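Long-range contacts in post-proline cleaving enzyme (Rickettsia typhi, PDB 4HVT), which probably acts as a serine peptidase of the prolyl oligopeptidase family, cutting short peptides after proline: residues 298-303 and 378-384; 358-363 and 426-430; 583-587 and 701-706. All blocks are in the same frame, centred on the assembly; numbering follows the deposited sequence. Where two conformers were deposited one is given.

Interaction 1: 298-303 and 378-384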
ATOM      1  N   PHE A 298       8.691 -11.719 -19.198  1.00  9.17           N
ATOM      2  CA  PHE A 298       9.493 -12.912 -19.210  1.00  9.75           C
ATOM      3  C   PHE A 298      10.111 -12.975 -20.597  1.00 10.09           C
ATOM      4  O   PHE A 298       9.388 -12.978 -21.607  1.00  9.68           O
ATOM      5  CB  PHE A 298       8.652 -14.142 -18.985  1.00 10.37           C
ATOM      6  CG  PHE A 298       9.462 -15.417 -18.876  1.00 11.09           C
ATOM      7  CD1 PHE A 298      10.376 -15.577 -17.853  1.00 11.35           C
ATOM      8  CD2 PHE A 298       9.352 -16.424 -19.841  1.00 12.08           C
ATOM      9  CE1 PHE A 298      11.126 -16.756 -17.761  1.00 12.12           C
ATOM     10  CE2 PHE A 298      10.108 -17.599 -19.757  1.00 12.52           C
ATOM     11  CZ  PHE A 298      10.975 -17.768 -18.707  1.00 12.42           C
ATOM     12  N   LYS A 299      11.431 -13.070 -20.654  1.00 10.51           N
ATOM     13  CA  LYS A 299      12.138 -12.983 -21.930  1.00 11.01           C
ATOM     14  C   LYS A 299      11.636 -11.719 -22.648  1.00 10.65           C
ATOM     15  O   LYS A 299      11.522 -10.685 -22.030  1.00  9.76           O
ATOM     16  CB  LYS A 299      12.008 -14.282 -22.762  1.00 12.25           C
ATOM     17  CG  LYS A 299      12.281 -15.534 -21.967  1.00 13.34           C
ATOM     18  CD  LYS A 299      13.625 -15.614 -21.456  1.00 14.28           C
ATOM     19  CE  LYS A 299      14.044 -17.119 -21.389  1.00 15.48           C
ATOM     20  NZ  LYS A 299      15.421 -17.142 -20.885  1.00 15.99           N
ATOM     21  N   GLU A 300      11.305 -11.819 -23.920  1.00 11.05           N
ATOM     22  CA  GLU A 300      10.853 -10.647 -24.698  1.00 11.32           C
ATOM     23  C   GLU A 300       9.325 -10.452 -24.679  1.00 10.83           C
ATOM     24  O   GLU A 300       8.811  -9.631 -25.416  1.00 10.37           O
ATOM     25  CB  GLU A 300      11.354 -10.791 -26.157  1.00 12.66           C
ATOM     26  CG  GLU A 300      12.868 -10.661 -26.231  1.00 13.82           C
ATOM     27  CD  GLU A 300      13.444 -10.704 -27.620  1.00 16.01           C
ATOM     28  OE1 GLU A 300      12.670 -10.604 -28.595  1.00 17.62           O
ATOM     29  OE2 GLU A 300      14.709 -10.867 -27.746  1.00 17.52           O
ATOM     30  N   TYR A 301       8.604 -11.126 -23.779  1.00 10.45           N
ATOM     31  CA  TYR A 301       7.148 -11.046 -23.697  1.00 10.25           C
ATOM     32  C   TYR A 301       6.716 -10.210 -22.483  1.00  9.59           C
ATOM     33  O   TYR A 301       7.412 -10.273 -21.461  1.00  9.33           O
ATOM     34  CB  TYR A 301       6.545 -12.453 -23.604  1.00 10.72           C
ATOM     35  CG  TYR A 301       6.709 -13.190 -24.907  1.00 11.69           C
ATOM     36  CD1 TYR A 301       7.939 -13.724 -25.268  1.00 12.17           C
ATOM     37  CD2 TYR A 301       5.674 -13.254 -25.817  1.00 12.33           C
ATOM     38  CE1 TYR A 301       8.130 -14.325 -26.480  1.00 13.08           C
ATOM     39  CE2 TYR A 301       5.857 -13.875 -27.029  1.00 13.09           C
ATOM     40  CZ  TYR A 301       7.091 -14.379 -27.363  1.00 13.51           C
ATOM     41  OH  TYR A 301       7.308 -14.954 -28.592  1.00 14.94           O
ATOM     42  N   VAL A 302       5.590  -9.519 -22.562  1.00  9.16           N
ATOM     43  CA  VAL A 302       5.060  -8.669 -21.532  1.00  8.85           C
ATOM     44  C   VAL A 302       3.644  -9.084 -21.208  1.00  8.91           C
ATOM     45  O   VAL A 302       2.949  -9.608 -22.065  1.00  9.48           O
ATOM     46  CB  VAL A 302       5.107  -7.166 -21.934  1.00  8.58           C
ATOM     47  CG1 VAL A 302       6.536  -6.636 -21.915  1.00  8.55           C
ATOM     48  CG2 VAL A 302       4.517  -6.989 -23.289  1.00  8.78           C
ATOM     49  N   PHE A 303       3.283  -8.956 -19.937  1.00  8.48           N
ATOM     50  CA  PHE A 303       1.976  -9.357 -19.413  1.00  8.60           C
ATOM     51  C   PHE A 303       1.172  -8.158 -19.053  1.00  8.33           C
ATOM     52  O   PHE A 303       1.653  -7.298 -18.316  1.00  8.08           O
ATOM     53  CB  PHE A 303       2.144 -10.201 -18.157  1.00  8.82           C
ATOM     54  CG  PHE A 303       3.016 -11.422 -18.358  1.00  9.24           C
ATOM     55  CD1 PHE A 303       2.559 -12.434 -19.116  1.00  9.90           C
ATOM     56  CD2 PHE A 303       4.304 -11.500 -17.837  1.00  9.60           C
ATOM     57  CE1 PHE A 303       3.311 -13.551 -19.368  1.00 10.26           C
ATOM     58  CE2 PHE A 303       5.077 -12.608 -18.104  1.00 10.14           C
ATOM     59  CZ  PHE A 303       4.595 -13.613 -18.911  1.00 10.34           C
ATOM     60  N   THR A 378       6.329 -21.659 -18.305  1.00 11.72           N
ATOM     61  CA  THR A 378       7.436 -21.099 -19.008  1.00 12.17           C
ATOM     62  C   THR A 378       7.149 -20.986 -20.501  1.00 13.29           C
ATOM     63  O   THR A 378       6.017 -21.116 -20.928  1.00 12.70           O
ATOM     64  CB  THR A 378       8.716 -21.878 -18.663  1.00 12.27           C
ATOM     65  OG1 THR A 378       9.864 -21.189 -19.184  1.00 12.59           O
ATOM     66  CG2 THR A 378       8.663 -23.302 -19.213  1.00 12.92           C
ATOM     67  N   LEU A 379       8.191 -20.687 -21.272  1.00 14.94           N
ATOM     68  CA  LEU A 379       8.159 -20.741 -22.730  1.00 17.53           C
ATOM     69  C   LEU A 379       8.966 -21.893 -23.244  1.00 20.52           C
ATOM     70  O   LEU A 379      10.074 -22.136 -22.769  1.00 20.90           O
ATOM     71  CB  LEU A 379       8.785 -19.495 -23.340  1.00 18.25           C
ATOM     72  CG  LEU A 379       7.967 -18.231 -23.460  1.00 17.97           C
ATOM     73  CD1 LEU A 379       8.904 -17.075 -23.882  1.00 18.13           C
ATOM     74  CD2 LEU A 379       6.852 -18.386 -24.505  1.00 17.80           C
ATOM     75  N   GLU A 380       8.378 -22.596 -24.213  1.00 22.63           N
ATOM     76  CA  GLU A 380       9.035 -23.699 -24.917  1.00 27.04           C
ATOM     77  C   GLU A 380       8.718 -23.489 -26.370  1.00 29.62           C
ATOM     78  O   GLU A 380       7.541 -23.490 -26.760  1.00 29.44           O
ATOM     79  CB  GLU A 380       8.416 -25.007 -24.524  1.00 29.85           C
ATOM     80  CG  GLU A 380       9.059 -25.726 -23.375  1.00 32.82           C
ATOM     81  CD  GLU A 380       8.869 -27.236 -23.528  1.00 37.83           C
ATOM     82  OE1 GLU A 380       7.714 -27.713 -23.530  1.00 40.36           O
ATOM     83  OE2 GLU A 380       9.877 -27.940 -23.692  1.00 42.86           O
ATOM     84  N   ASN A 381       9.741 -23.279 -27.187  1.00 32.49           N
ATOM     85  CA  ASN A 381       9.516 -23.133 -28.616  1.00 34.84           C
ATOM     86  C   ASN A 381       8.597 -21.955 -28.900  1.00 33.42           C
ATOM     87  O   ASN A 381       7.655 -22.073 -29.682  1.00 34.37           O
ATOM     88  CB  ASN A 381       8.894 -24.417 -29.168  1.00 36.60           C
ATOM     89  N   GLU A 382       8.851 -20.832 -28.234  1.00 31.99           N
ATOM     90  CA  GLU A 382       8.026 -19.650 -28.340  1.00 31.70           C
ATOM     91  C   GLU A 382       6.524 -19.891 -28.049  1.00 28.56           C
ATOM     92  O   GLU A 382       5.686 -19.070 -28.436  1.00 30.11           O
ATOM     93  CB  GLU A 382       8.185 -18.974 -29.728  1.00 35.36           C
ATOM     94  CG  GLU A 382       9.572 -18.421 -30.034  1.00 36.92           C
ATOM     95  CD  GLU A 382      10.044 -17.391 -29.021  1.00 39.25           C
ATOM     96  OE1 GLU A 382       9.648 -16.196 -29.111  1.00 38.62           O
ATOM     97  OE2 GLU A 382      10.834 -17.784 -28.133  1.00 42.50           O
ATOM     98  N   GLN A 383       6.175 -20.977 -27.352  1.00 25.02           N
ATOM     99  CA  GLN A 383       4.780 -21.127 -26.868  1.00 22.95           C
ATOM    100  C   GLN A 383       4.754 -21.220 -25.343  1.00 19.24           C
ATOM    101  O   GLN A 383       5.661 -21.784 -24.751  1.00 18.41           O
ATOM    102  CB  GLN A 383       4.127 -22.392 -27.413  1.00 26.47           C
ATOM    103  CG  GLN A 383       3.945 -22.439 -28.917  1.00 30.45           C
ATOM    104  CD  GLN A 383       2.987 -21.385 -29.461  1.00 34.46           C
ATOM    105  OE1 GLN A 383       1.837 -21.216 -28.992  1.00 39.70           O
ATOM    106  NE2 GLN A 383       3.445 -20.683 -30.490  1.00 38.42           N
ATOM    107  N   TRP A 384       3.698 -20.687 -24.752  1.00 16.36           N
ATOM    108  CA  TRP A 384       3.475 -20.829 -23.305  1.00 15.12           C
ATOM    109  C   TRP A 384       3.144 -22.249 -22.904  1.00 15.49           C
ATOM    110  O   TRP A 384       2.251 -22.874 -23.474  1.00 16.60           O
ATOM    111  CB  TRP A 384       2.351 -19.885 -22.829  1.00 14.50           C
ATOM    112  CG  TRP A 384       2.678 -18.456 -23.103  1.00 13.65           C
ATOM    113  CD1 TRP A 384       2.080 -17.644 -24.014  1.00 14.05           C
ATOM    114  CD2 TRP A 384       3.712 -17.674 -22.482  1.00 12.90           C
ATOM    115  NE1 TRP A 384       2.673 -16.394 -24.007  1.00 13.32           N
ATOM    116  CE2 TRP A 384       3.691 -16.394 -23.086  1.00 13.05           C
ATOM    117  CE3 TRP A 384       4.687 -17.938 -21.535  1.00 12.80           C
ATOM    118  CZ2 TRP A 384       4.586 -15.377 -22.712  1.00 12.60           C
ATOM    119  CZ3 TRP A 384       5.524 -16.899 -21.122  1.00 12.72           C
ATOM    120  CH2 TRP A 384       5.463 -15.651 -21.711  1.00 12.21           C
TER
HETATM  121  O   HOH W   1      11.165 -13.663 -28.588  1.00 22.80           O
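Two hairpin turns from successive blades of the N-terminal beta-propeller meet here: 298-303 turns between strands 293-298 and 301-305, and 378-384 turns between strands 371-380 and 383-384. F298 opens a type II' turn that ends at Y301, a two-residue hairpin loop closed by hydrogen bonds F298 N to Y301 O and Y301 N to F298 O, both 3.0 Å. F298 CD2 lies 4.1 Å from L379 CD1 and 4.1 Å from W384 CZ3; F298 CZ is 3.6 Å from T378 OG1, which is hydrogen-bonded to D360 O. K299 brings the base of its side chain to L379 (K299 CG to L379 CD1, 4.2 Å) before the rest leads away. E300 joins through a water that donates to E382 OE1 (3.0 Å) and weakly to E300 OE1 (3.4 Å). Y301 carries the direct polar link, OH donating to E382 OE1 at 2.7 Å; E382 lies in the opposing type I' turn. The Y301 ring also receives the edge of W384 on its face, an offset edge-to-face pair (centroids 5.5 Å apart, planes at 79°), and Y301 CD1 is 3.8 Å from L379 CD1. F303 completes the aromatic cluster, its CZ 3.6 Å from W384 CH2.

Interaction 2: 358-363 and 426-430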
ATOM      1  N   THR A 358      11.108 -15.737 -12.426  1.00 10.70           N
ATOM      2  CA  THR A 358      12.453 -16.264 -12.169  1.00 10.86           C
ATOM      3  C   THR A 358      13.151 -16.460 -13.508  1.00 11.38           C
ATOM      4  O   THR A 358      12.572 -16.215 -14.584  1.00 10.99           O
ATOM      5  CB  THR A 358      12.474 -17.540 -11.353  1.00 11.35           C
ATOM      6  OG1 THR A 358      12.019 -18.655 -12.168  1.00 11.88           O
ATOM      7  CG2 THR A 358      11.650 -17.402 -10.096  1.00 10.90           C
ATOM      8  N   LYS A 359      14.391 -16.902 -13.441  1.00 11.93           N
ATOM      9  CA  LYS A 359      15.174 -17.153 -14.671  0.50 12.36           C
ATOM     10  C   LYS A 359      14.410 -17.990 -15.686  1.00 12.50           C
ATOM     11  O   LYS A 359      14.506 -17.765 -16.898  1.00 12.62           O
ATOM     12  CB  LYS A 359      16.483 -17.872 -14.316  0.50 13.23           C
ATOM     13  CG  LYS A 359      17.482 -18.007 -15.469  0.50 14.26           C
ATOM     14  CD  LYS A 359      18.677 -18.854 -15.085  0.50 15.33           C
ATOM     15  CE  LYS A 359      19.749 -18.113 -14.324  0.50 15.89           C
ATOM     16  NZ  LYS A 359      20.949 -18.953 -14.034  0.50 16.85           N
ATOM     17  N   ASP A 360      13.710 -19.026 -15.206  1.00 12.52           N
ATOM     18  CA  ASP A 360      13.096 -19.973 -16.110  1.00 12.83           C
ATOM     19  C   ASP A 360      11.614 -20.273 -15.803  1.00 12.43           C
ATOM     20  O   ASP A 360      11.032 -21.137 -16.423  1.00 12.59           O
ATOM     21  CB  ASP A 360      13.920 -21.249 -16.148  1.00 13.93           C
ATOM     22  CG  ASP A 360      13.956 -21.949 -14.837  1.00 14.60           C
ATOM     23  OD1 ASP A 360      13.328 -21.502 -13.868  1.00 13.70           O
ATOM     24  OD2 ASP A 360      14.661 -22.981 -14.775  1.00 15.81           O
ATOM     25  N   ARG A 361      10.977 -19.503 -14.916  1.00 11.91           N
ATOM     26  CA  ARG A 361       9.555 -19.698 -14.649  1.00 11.75           C
ATOM     27  C   ARG A 361       8.830 -18.361 -14.463  1.00 11.42           C
ATOM     28  O   ARG A 361       9.405 -17.404 -13.926  1.00 11.82           O
ATOM     29  CB  ARG A 361       9.365 -20.529 -13.346  1.00 12.16           C
ATOM     30  CG  ARG A 361       9.827 -21.964 -13.525  1.00 13.39           C
ATOM     31  CD  ARG A 361       8.854 -22.775 -14.357  1.00 14.09           C
ATOM     32  NE  ARG A 361       9.190 -24.179 -14.387  1.00 15.79           N
ATOM     33  CZ  ARG A 361      10.054 -24.722 -15.258  1.00 16.30           C
ATOM     34  NH1 ARG A 361      10.735 -23.954 -16.137  1.00 16.35           N
ATOM     35  NH2 ARG A 361      10.306 -26.046 -15.251  1.00 18.11           N
ATOM     36  N   VAL A 362       7.554 -18.358 -14.822  1.00 10.85           N
ATOM     37  CA  VAL A 362       6.644 -17.273 -14.500  1.00 10.36           C
ATOM     38  C   VAL A 362       5.652 -17.828 -13.467  1.00 10.00           C
ATOM     39  O   VAL A 362       5.128 -18.923 -13.651  1.00 10.19           O
ATOM     40  CB  VAL A 362       5.865 -16.888 -15.729  1.00 10.73           C
ATOM     41  CG1 VAL A 362       4.897 -15.773 -15.395  1.00 10.65           C
ATOM     42  CG2 VAL A 362       6.854 -16.532 -16.867  1.00 11.25           C
ATOM     43  N   PHE A 363       5.445 -17.096 -12.380  1.00  9.31           N
ATOM     44  CA  PHE A 363       4.471 -17.412 -11.362  1.00  9.09           C
ATOM     45  C   PHE A 363       3.263 -16.497 -11.526  1.00  8.71           C
ATOM     46  O   PHE A 363       3.415 -15.260 -11.621  1.00  8.53           O
ATOM     47  CB  PHE A 363       5.065 -17.098  -9.971  1.00  9.11           C
ATOM     48  CG  PHE A 363       6.076 -18.108  -9.502  1.00  9.48           C
ATOM     49  CD1 PHE A 363       7.323 -18.264 -10.119  1.00  9.72           C
ATOM     50  CD2 PHE A 363       5.820 -18.837  -8.373  1.00  9.68           C
ATOM     51  CE1 PHE A 363       8.257 -19.156  -9.627  1.00 10.13           C
ATOM     52  CE2 PHE A 363       6.738 -19.758  -7.918  1.00 10.07           C
ATOM     53  CZ  PHE A 363       7.935 -19.905  -8.492  1.00 10.25           C
ATOM     54  N   TRP A 426      12.428 -21.284  -3.229  1.00 12.35           N
ATOM     55  CA  TRP A 426      12.199 -21.954  -4.501  1.00 12.85           C
ATOM     56  C   TRP A 426      13.546 -22.316  -5.074  1.00 13.76           C
ATOM     57  O   TRP A 426      14.338 -21.454  -5.401  1.00 13.18           O
ATOM     58  CB  TRP A 426      11.441 -21.003  -5.449  1.00 12.42           C
ATOM     59  CG  TRP A 426      11.171 -21.539  -6.842  1.00 12.48           C
ATOM     60  CD1 TRP A 426      11.880 -21.204  -7.986  1.00 12.88           C
ATOM     61  CD2 TRP A 426      10.126 -22.427  -7.267  1.00 12.66           C
ATOM     62  NE1 TRP A 426      11.324 -21.833  -9.086  1.00 12.95           N
ATOM     63  CE2 TRP A 426      10.274 -22.604  -8.681  1.00 13.21           C
ATOM     64  CE3 TRP A 426       9.105 -23.120  -6.604  1.00 13.12           C
ATOM     65  CZ2 TRP A 426       9.385 -23.383  -9.437  1.00 13.40           C
ATOM     66  CZ3 TRP A 426       8.243 -23.905  -7.339  1.00 13.68           C
ATOM     67  CH2 TRP A 426       8.390 -24.035  -8.763  1.00 13.78           C
ATOM     68  N   VAL A 427      13.774 -23.608  -5.227  1.00 15.23           N
ATOM     69  CA  VAL A 427      15.064 -24.132  -5.646  1.00 17.89           C
ATOM     70  C   VAL A 427      15.062 -24.414  -7.132  1.00 19.45           C
ATOM     71  O   VAL A 427      14.022 -24.388  -7.818  1.00 18.57           O
ATOM     72  CB  VAL A 427      15.509 -25.356  -4.818  1.00 19.04           C
ATOM     73  CG1 VAL A 427      15.680 -24.917  -3.374  1.00 19.66           C
ATOM     74  CG2 VAL A 427      14.510 -26.467  -4.927  1.00 19.65           C
ATOM     75  N   LYS A 428      16.249 -24.652  -7.639  1.00 22.61           N
ATOM     76  CA  LYS A 428      16.443 -24.699  -9.091  1.00 25.28           C
ATOM     77  C   LYS A 428      15.799 -25.906  -9.738  1.00 25.12           C
ATOM     78  O   LYS A 428      15.570 -25.878 -10.947  1.00 27.03           O
ATOM     79  CB  LYS A 428      17.920 -24.677  -9.482  1.00 29.03           C
ATOM     80  CG  LYS A 428      18.840 -23.963  -8.505  1.00 32.52           C
ATOM     81  CD  LYS A 428      20.298 -24.280  -8.818  1.00 35.40           C
ATOM     82  CE  LYS A 428      20.658 -25.727  -8.535  1.00 38.14           C
ATOM     83  NZ  LYS A 428      21.885 -26.121  -9.272  1.00 40.23           N
ATOM     84  N   THR A 429      15.508 -26.941  -8.950  1.00 25.14           N
ATOM     85  CA  THR A 429      14.738 -28.106  -9.379  1.00 24.79           C
ATOM     86  C   THR A 429      13.209 -27.877  -9.280  1.00 22.22           C
ATOM     87  O   THR A 429      12.400 -28.802  -9.369  1.00 20.90           O
ATOM     88  CB  THR A 429      15.129 -29.339  -8.534  1.00 27.07           C
ATOM     89  OG1 THR A 429      14.882 -29.076  -7.148  1.00 27.18           O
ATOM     90  CG2 THR A 429      16.615 -29.666  -8.734  1.00 28.87           C
ATOM     91  N   HIS A 430      12.810 -26.618  -9.102  1.00 20.02           N
ATOM     92  CA  HIS A 430      11.424 -26.227  -9.222  1.00 19.19           C
ATOM     93  C   HIS A 430      10.467 -26.762  -8.193  1.00 19.08           C
ATOM     94  O   HIS A 430       9.427 -27.314  -8.512  1.00 18.44           O
ATOM     95  CB  HIS A 430      10.922 -26.461 -10.641  1.00 19.50           C
ATOM     96  CG  HIS A 430      11.798 -25.832 -11.670  1.00 19.27           C
ATOM     97  ND1 HIS A 430      12.416 -26.557 -12.666  1.00 21.27           N
ATOM     98  CD2 HIS A 430      12.202 -24.548 -11.835  1.00 19.21           C
ATOM     99  CE1 HIS A 430      13.137 -25.741 -13.412  1.00 21.11           C
ATOM    100  NE2 HIS A 430      13.017 -24.519 -12.930  1.00 19.12           N
TER
HETATM  101  O   HOH W   2      12.929 -21.047 -11.256  1.00 16.92           O
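W426, on strand 422-426, presents the face of its indole to F363, whose ring edge points into it: an edge-to-face pair with the phenyl and six-membered ring centroids 4.9 Å apart, planes at 75°, and F363 CZ 3.6 Å from W426 CD2. L390 touches both side chains. The polar edge of the indole is served by a water that accepts from W426 NE1 (2.8 Å) and T358 OG1 (2.7 Å) and donates to D360 OD1 (2.7 Å), so one solvent molecule ties three side chains together. From V427 the backbone folds into a type I turn, with H430 N hydrogen-bonded to V427 O at 2.8 Å, which brings H430 round to face the other segment. Both segments are connections between strands of the beta-propeller: 358-363 joins the first two strands of one blade, 350-357 and 362-368, while 426-430 joins the last two of the next, 422-426 and 432-436. H430 is gripped in two ways. At its ring edge, H430 NE2 donates to D360 OD2 at 2.9 Å and more weakly to D360 OD1 at 3.2 Å. Over its face the guanidinium of R361 lies flat, centres 3.8 Å apart and planes at 18°; R361 NH2 comes within 3.4 Å of H430 ND1, but at an angle too poor for a hydrogen bond. The guanidinium also hydrogen-bonds within its own segment, R361 NH1 donating to D360 O at 2.8 Å, an oxygen that also accepts from the T378 hydroxyl.

Interaction 3: 583-587 and 701-706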
ATOM      1  N   PHE A 583     -22.513   1.154  16.329  1.00 20.01           N
ATOM      2  CA  PHE A 583     -21.093   1.114  16.737  1.00 19.45           C
ATOM      3  C   PHE A 583     -20.820   1.706  18.084  1.00 20.09           C
ATOM      4  O   PHE A 583     -21.567   2.593  18.601  1.00 21.74           O
ATOM      5  CB  PHE A 583     -20.213   1.859  15.698  1.00 18.35           C
ATOM      6  CG  PHE A 583     -20.542   1.495  14.325  1.00 17.73           C
ATOM      7  CD1 PHE A 583     -20.172   0.232  13.845  1.00 17.07           C
ATOM      8  CD2 PHE A 583     -21.195   2.376  13.489  1.00 17.67           C
ATOM      9  CE1 PHE A 583     -20.484  -0.171  12.567  1.00 16.59           C
ATOM     10  CE2 PHE A 583     -21.536   1.965  12.216  1.00 17.13           C
ATOM     11  CZ  PHE A 583     -21.178   0.729  11.746  1.00 16.74           C
ATOM     12  N   GLY A 584     -19.797   1.172  18.721  1.00 19.94           N
ATOM     13  CA  GLY A 584     -19.379   1.630  20.050  1.00 20.29           C
ATOM     14  C   GLY A 584     -18.062   2.409  20.078  1.00 19.92           C
ATOM     15  O   GLY A 584     -17.776   3.116  21.059  1.00 21.19           O
ATOM     16  N   ALA A 585     -17.249   2.270  19.036  1.00 18.80           N
ATOM     17  CA  ALA A 585     -15.975   2.979  18.910  1.00 17.96           C
ATOM     18  C   ALA A 585     -15.492   2.987  17.438  1.00 16.78           C
ATOM     19  O   ALA A 585     -15.840   2.120  16.614  1.00 16.12           O
ATOM     20  CB  ALA A 585     -14.899   2.360  19.792  1.00 17.95           C
ATOM     21  N   VAL A 586     -14.796   4.050  17.136  1.00 16.16           N
ATOM     22  CA  VAL A 586     -14.293   4.287  15.797  1.00 15.47           C
ATOM     23  C   VAL A 586     -12.838   4.787  15.830  1.00 15.25           C
ATOM     24  O   VAL A 586     -12.486   5.636  16.636  1.00 15.78           O
ATOM     25  CB  VAL A 586     -15.126   5.351  15.088  1.00 15.46           C
ATOM     26  CG1 VAL A 586     -14.674   5.511  13.649  1.00 14.74           C
ATOM     27  CG2 VAL A 586     -16.624   5.042  15.077  1.00 15.81           C
ATOM     28  N   ALA A 587     -12.005   4.284  14.922  1.00 14.72           N
ATOM     29  CA  ALA A 587     -10.691   4.883  14.637  1.00 14.29           C
ATOM     30  C   ALA A 587     -10.648   5.289  13.158  1.00 13.75           C
ATOM     31  O   ALA A 587     -10.830   4.473  12.282  1.00 13.21           O
ATOM     32  CB  ALA A 587      -9.567   3.943  15.019  1.00 14.26           C
ATOM     33  N   PHE A 701      -7.077   2.792  23.187  1.00 19.13           N
ATOM     34  CA  PHE A 701      -8.378   3.409  22.901  1.00 19.02           C
ATOM     35  C   PHE A 701      -9.470   2.312  22.756  1.00 18.62           C
ATOM     36  O   PHE A 701     -10.548   2.408  23.327  1.00 18.93           O
ATOM     37  CB  PHE A 701      -8.288   4.334  21.651  1.00 18.55           C
ATOM     38  CG  PHE A 701      -9.611   4.690  21.060  1.00 18.35           C
ATOM     39  CD1 PHE A 701     -10.420   5.677  21.643  1.00 19.44           C
ATOM     40  CD2 PHE A 701     -10.070   4.055  19.943  1.00 17.95           C
ATOM     41  CE1 PHE A 701     -11.633   6.000  21.063  1.00 19.10           C
ATOM     42  CE2 PHE A 701     -11.294   4.353  19.390  1.00 18.06           C
ATOM     43  CZ  PHE A 701     -12.078   5.317  19.963  1.00 18.63           C
ATOM     44  N   PHE A 702      -9.204   1.288  21.967  1.00 17.95           N
ATOM     45  CA  PHE A 702     -10.221   0.286  21.679  1.00 17.64           C
ATOM     46  C   PHE A 702     -10.433  -0.603  22.849  1.00 18.63           C
ATOM     47  O   PHE A 702     -11.559  -1.008  23.123  1.00 19.15           O
ATOM     48  CB  PHE A 702      -9.846  -0.525  20.430  1.00 16.75           C
ATOM     49  CG  PHE A 702     -10.266   0.142  19.142  1.00 15.91           C
ATOM     50  CD1 PHE A 702     -11.603   0.372  18.901  1.00 15.93           C
ATOM     51  CD2 PHE A 702      -9.322   0.413  18.124  1.00 15.32           C
ATOM     52  CE1 PHE A 702     -12.038   0.950  17.717  1.00 15.67           C
ATOM     53  CE2 PHE A 702      -9.748   0.974  16.948  1.00 14.76           C
ATOM     54  CZ  PHE A 702     -11.109   1.254  16.751  1.00 15.10           C
ATOM     55  N   ALA A 703      -9.347  -0.943  23.538  1.00 19.14           N
ATOM     56  CA  ALA A 703      -9.453  -1.859  24.676  1.00 19.69           C
ATOM     57  C   ALA A 703     -10.299  -1.190  25.748  1.00 20.78           C
ATOM     58  O   ALA A 703     -11.179  -1.833  26.374  1.00 20.67           O
ATOM     59  CB  ALA A 703      -8.098  -2.183  25.217  1.00 19.80           C
ATOM     60  N   ASN A 704     -10.072   0.097  25.952  1.00 21.14           N
ATOM     61  CA  ASN A 704     -10.811   0.831  26.967  1.00 22.29           C
ATOM     62  C   ASN A 704     -12.276   1.093  26.564  1.00 22.75           C
ATOM     63  O   ASN A 704     -13.189   0.955  27.411  1.00 23.89           O
ATOM     64  CB  ASN A 704     -10.082   2.134  27.259  1.00 22.62           C
ATOM     65  CG  ASN A 704     -10.772   2.980  28.290  1.00 23.51           C
ATOM     66  OD1 ASN A 704     -10.572   2.812  29.551  1.00 25.33           O
ATOM     67  ND2 ASN A 704     -11.591   3.893  27.819  1.00 23.23           N
ATOM     68  N   ALA A 705     -12.494   1.455  25.300  1.00 21.96           N
ATOM     69  CA  ALA A 705     -13.833   1.722  24.773  1.00 22.43           C
ATOM     70  C   ALA A 705     -14.741   0.487  24.715  1.00 23.01           C
ATOM     71  O   ALA A 705     -15.967   0.589  25.000  1.00 24.66           O
ATOM     72  CB  ALA A 705     -13.757   2.405  23.394  1.00 21.71           C
ATOM     73  N   LEU A 706     -14.159  -0.679  24.434  1.00 22.22           N
ATOM     74  CA  LEU A 706     -14.951  -1.860  24.125  1.00 22.02           C
ATOM     75  C   LEU A 706     -14.838  -2.878  25.208  1.00 22.97           C
ATOM     76  O   LEU A 706     -15.329  -3.995  25.037  1.00 23.18           O
ATOM     77  CB  LEU A 706     -14.496  -2.449  22.771  1.00 21.03           C
ATOM     78  CG  LEU A 706     -14.503  -1.465  21.590  1.00 20.30           C
ATOM     79  CD1 LEU A 706     -13.941  -2.093  20.311  1.00 19.69           C
ATOM     80  CD2 LEU A 706     -15.881  -0.876  21.307  1.00 20.36           C
TER
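Strand 585-587 and helix segment 701-706 run nearly antiparallel, 168° between their directions, with axes 9.1 Å apart at closest approach. The backbones come nearest at the start of the strand, where the CA atoms of A585 and A705 are 6.4 Å apart and those of G584 and L706 7.0 Å apart. No hydrogen bond crosses this apolar interface: the alanines and glycine of the strand segment face F701, F702, A705 and L706 of the helix. The A585 methyl meets all four: A585 CB lies 3.7 Å from L706 CD2, 3.8 Å from both A705 CB and F702 CE1, and 4.1 Å from F701 CZ. Two residues on, A587 points the same way and rests its CB 3.5 Å from F702 CE2, so the F702 ring spans both alanines. G584 lets L706 lie over bare main chain, G584 C to L706 CD2 being 4.1 Å. Between the alanines V586 contributes backbone: its carbonyl O is 3.3 Å from F701 CE2 and its C is 4.0 Å from F702 CZ. The alternation matches an inner strand of an alpha/beta-hydrolase sheet, with helices on both faces. V586 turns to the other side, onto V572 and M576 of helix 567-578, which follows the probable nucleophile elbow. Strand 585-589 lies between parallel strands 560-565 and 640-646, and the F701 side chain also touches T640 and L642 of the latter, so that helix 688-706, the last of the chain, covers two adjacent strands.

In the fold
From the N terminus, 298-303 comes first and 378-384 closes interaction 1, a loop spanning 74 intervening residues; meanwhile 358-363 has passed, and its partner 426-430 follows later, so interactions 1 and 2 cross. Each joins the connection between a blade's first two strands to the turn after the third strand of the next blade, and together they tie three successive propeller blades. They meet directly in the middle blade, through T378 and D360. Interaction 3 starts only after both have closed and belongs to the hydrolase domain, joining an inner strand to the last helix. Its centre lies about 52 Å and 47 Å from those of interactions 1 and 2, across the chain's centre.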